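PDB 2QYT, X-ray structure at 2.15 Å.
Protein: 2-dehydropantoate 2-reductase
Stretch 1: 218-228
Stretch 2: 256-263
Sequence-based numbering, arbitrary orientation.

Stretch 1, residues 218-228: PIGSILTEHEP
Stretch 2 256-263: LLDKQRKM

The one polar bond in this contact is made by a residue whose CA-to-CB bond points away from its partner: the CA-to-CB bond of Arg261 points away from the other stretch, yet the end of its long side chain comes nearer and meets Glu227. Arg261 NH2 donates a hydrogen bond to Glu227 OE1 at 3.0 Å, with an N-H...O angle of 150°, and the pair forms a salt bridge. OE1 lies at the edge of the guanidinium, near its plane, where the N-H groups point. The reach depends on an extended chain, with chi1 m (-50°), chi2 and chi3 both t, and chi4 at -90°. A long salt bridge within the same helix, from Arg261 NE to Asp258 OD2 at 3.8 Å, gives the guanidinium a second acidic neighbour. The CA-to-CB bond of Glu227 points toward the other stretch, with chi1 at -146°, chi2 t and chi3 at 156°.

The backbone framework is two helices, 219-225 and 256-262, whose axes approach to 9.5 Å and whose N-to-C directions differ by 122°. The register is set by Ile219 and Gln260, whose CA atoms are 7.3 Å apart. His226 leaves the first helix with phi/psi of -131/37 and occupies the N-cap position of the next, which carries Glu227.

Ile219 and Leu223 are one helical turn apart, joined by the backbone hydrogen bond from Leu223 N to Ile219 O at 2.8 Å, and the CA-to-CB bonds of both point toward the second stretch. They are the most heavily covered residues of the contact, whose total buried area is 324 Å². Ile219 (chi1 t, chi2 p) uses its branched shape to meet two residues: Ile219 CG2 packs 3.7 Å from SE of selenomethionine Met263, while Ile219 CD1 lies 3.3 Å from Gln260 OE1. That oxygen is hydrogen-bonded elsewhere in the structure, so its apolar neighbour does not leave it unsatisfied. Met263, with chi1 and chi2 both t and chi3 at -145°, between wells, offers a long, flexible apolar chain.

Leu223 is buried, and its chi1 of -92° and chi2 of -30° lie between the usual wells. Leu223 CD2 rests 3.4 Å from Gln260 O, and Leu223 CD1 is 4.3 Å from Gln260 CB and 4.4 Å from Arg261 CG; the aliphatic part of the arginine thus adds to the apolar packing. Gln260 (chi1 m, -39°; chi2 -97°, between wells; chi3 -13°) directs its CA-to-CB bond toward the other stretch and suits both neighbours, its CB meeting Leu223 while its amide oxygen is satisfied elsewhere. The CA-to-CB bond of Leu257 points sideways, but with chi1 t (-154°) and chi2 at -149°, between wells, its end comes nearer, bringing Leu257 CD2 to 4.5 Å from Leu223 CD1, apolar against apolar.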

# COMPACT_ATOMS: atom_id res chain seq x y z
N PRO A 218 -5.65 -13.55 19.10
CA PRO A 218 -6.25 -13.28 17.78
C PRO A 218 -7.50 -12.40 17.91
O PRO A 218 -8.09 -12.34 18.99
CB PRO A 218 -6.60 -14.67 17.24
CG PRO A 218 -6.04 -15.67 18.25
CD PRO A 218 -5.90 -14.94 19.54
N ILE A 219 -7.87 -11.74 16.82
CA ILE A 219 -8.95 -10.72 16.82
C ILE A 219 -10.33 -11.25 17.25
O ILE A 219 -11.07 -10.56 17.96
CB ILE A 219 -9.04 -10.01 15.44
CG1 ILE A 219 -10.07 -8.87 15.47
CG2 ILE A 219 -9.35 -11.01 14.31
CD1 ILE A 219 -9.58 -7.59 16.09
N GLY A 220 -10.66 -12.47 16.82
CA GLY A 220 -11.93 -13.11 17.17
C GLY A 220 -12.03 -13.43 18.65
O GLY A 220 -13.13 -13.62 19.16
N SER A 221 -10.88 -13.50 19.31
CA SER A 221 -10.82 -13.71 20.76
C SER A 221 -10.83 -12.35 21.47
O SER A 221 -11.16 -12.25 22.65
CB SER A 221 -9.58 -14.51 21.13
OG SER A 221 -9.62 -14.95 22.48
N ILE A 222 -10.45 -11.32 20.72
CA ILE A 222 -10.51 -9.93 21.16
C ILE A 222 -11.96 -9.45 21.13
O ILE A 222 -12.40 -8.73 22.03
CB ILE A 222 -9.58 -9.02 20.28
CG1 ILE A 222 -8.10 -9.39 20.47
CG2 ILE A 222 -9.77 -7.55 20.58
CD1 ILE A 222 -7.65 -9.35 21.90
N LEU A 223 -12.70 -9.85 20.10
CA LEU A 223 -14.12 -9.51 19.96
C LEU A 223 -14.94 -9.97 21.15
O LEU A 223 -15.74 -9.21 21.69
CB LEU A 223 -14.72 -10.14 18.71
CG LEU A 223 -14.78 -9.40 17.37
CD1 LEU A 223 -14.89 -7.88 17.52
CD2 LEU A 223 -13.61 -9.77 16.48
N THR A 224 -14.75 -11.23 21.55
CA THR A 224 -15.56 -11.85 22.57
C THR A 224 -15.22 -11.35 23.96
O THR A 224 -16.12 -11.06 24.75
CB THR A 224 -15.44 -13.41 22.53
OG1 THR A 224 -14.06 -13.78 22.40
CG2 THR A 224 -16.24 -13.99 21.35
N GLU A 225 -13.93 -11.22 24.26
CA GLU A 225 -13.49 -10.93 25.62
C GLU A 225 -13.10 -9.48 25.86
O GLU A 225 -13.09 -9.03 27.00
CB GLU A 225 -12.34 -11.86 26.02
CG GLU A 225 -12.80 -13.20 26.61
CD GLU A 225 -11.85 -14.35 26.31
OE1 GLU A 225 -11.73 -15.24 27.18
OE2 GLU A 225 -11.24 -14.39 25.22
N HIS A 226 -12.78 -8.75 24.79
CA HIS A 226 -12.24 -7.40 24.95
C HIS A 226 -12.93 -6.34 24.10
O HIS A 226 -12.29 -5.39 23.59
CB HIS A 226 -10.73 -7.41 24.74
CG HIS A 226 -9.96 -8.01 25.88
ND1 HIS A 226 -10.04 -7.54 27.17
CD2 HIS A 226 -9.09 -9.05 25.91
CE1 HIS A 226 -9.26 -8.26 27.95
NE2 HIS A 226 -8.67 -9.18 27.21
N GLU A 227 -14.25 -6.51 23.95
CA GLU A 227 -15.07 -5.65 23.10
C GLU A 227 -15.07 -4.19 23.56
O GLU A 227 -14.91 -3.29 22.72
CB GLU A 227 -16.50 -6.19 22.92
CG GLU A 227 -17.09 -5.89 21.54
CD GLU A 227 -18.56 -6.26 21.40
OE1 GLU A 227 -19.22 -5.66 20.53
OE2 GLU A 227 -19.07 -7.15 22.11
N PRO A 228 -15.29 -3.93 24.87
CA PRO A 228 -15.12 -2.55 25.34
C PRO A 228 -13.81 -1.90 24.90
O PRO A 228 -13.84 -0.79 24.39
CB PRO A 228 -15.20 -2.69 26.86
CG PRO A 228 -16.18 -3.83 27.04
CD PRO A 228 -15.81 -4.81 25.94
N LEU A 256 -16.31 0.00 10.72
CA LEU A 256 -15.07 -0.66 11.11
C LEU A 256 -15.30 -1.86 12.03
O LEU A 256 -14.72 -2.93 11.81
CB LEU A 256 -14.10 0.32 11.79
CG LEU A 256 -13.50 1.56 11.11
CD1 LEU A 256 -12.48 2.21 12.04
CD2 LEU A 256 -12.88 1.25 9.76
N LEU A 257 -16.15 -1.67 13.04
CA LEU A 257 -16.45 -2.70 14.04
C LEU A 257 -16.91 -4.02 13.42
O LEU A 257 -16.38 -5.08 13.74
CB LEU A 257 -17.52 -2.20 15.03
CG LEU A 257 -17.67 -2.70 16.48
CD1 LEU A 257 -19.15 -2.63 16.87
CD2 LEU A 257 -17.13 -4.11 16.75
N ASP A 258 -17.91 -3.95 12.53
CA ASP A 258 -18.52 -5.16 11.98
C ASP A 258 -17.56 -5.99 11.12
O ASP A 258 -17.58 -7.22 11.18
CB ASP A 258 -19.79 -4.81 11.20
CG ASP A 258 -20.78 -5.94 11.19
OD1 ASP A 258 -20.98 -6.54 10.11
OD2 ASP A 258 -21.35 -6.25 12.26
N LYS A 259 -16.73 -5.30 10.34
CA LYS A 259 -15.69 -5.92 9.50
C LYS A 259 -14.73 -6.81 10.30
O LYS A 259 -14.29 -7.87 9.82
CB LYS A 259 -14.93 -4.84 8.71
CG LYS A 259 -14.04 -5.36 7.57
CD LYS A 259 -14.85 -5.90 6.39
CE LYS A 259 -14.09 -6.97 5.60
NZ LYS A 259 -14.90 -7.50 4.48
N GLN A 260 -14.41 -6.39 11.53
CA GLN A 260 -13.63 -7.18 12.49
C GLN A 260 -14.28 -8.53 12.84
O GLN A 260 -13.58 -9.51 13.11
CB GLN A 260 -13.39 -6.39 13.78
CG GLN A 260 -13.11 -4.89 13.60
CD GLN A 260 -11.64 -4.54 13.61
OE1 GLN A 260 -10.79 -5.35 13.97
NE2 GLN A 260 -11.34 -3.31 13.21
N ARG A 261 -15.62 -8.57 12.85
CA ARG A 261 -16.37 -9.79 13.22
C ARG A 261 -16.27 -10.90 12.16
O ARG A 261 -16.32 -12.09 12.50
CB ARG A 261 -17.85 -9.46 13.51
CG ARG A 261 -18.07 -8.30 14.48
CD ARG A 261 -19.56 -8.07 14.77
NE ARG A 261 -19.80 -6.92 15.64
CZ ARG A 261 -19.86 -6.97 16.98
NH1 ARG A 261 -19.68 -8.11 17.63
NH2 ARG A 261 -20.10 -5.86 17.67
N LYS A 262 -16.12 -10.51 10.90
CA LYS A 262 -16.08 -11.43 9.75
C LYS A 262 -14.66 -11.87 9.36
O LYS A 262 -14.49 -12.85 8.61
CB LYS A 262 -16.79 -10.81 8.54
CG LYS A 262 -18.29 -10.56 8.74
CD LYS A 262 -18.87 -9.79 7.56
CE LYS A 262 -20.37 -9.51 7.75
NZ LYS A 262 -20.89 -8.65 6.64
N MSE A 263 -13.67 -11.11 9.87
CA MSE A 263 -12.25 -11.43 9.74
C MSE A 263 -11.92 -12.91 9.95
O MSE A 263 -12.38 -13.52 10.94
CB MSE A 263 -11.47 -10.58 10.75
CG MSE A 263 -10.03 -10.26 10.35
SE MSE A 263 -9.29 -8.75 11.37
CE MSE A 263 -8.19 -8.03 9.90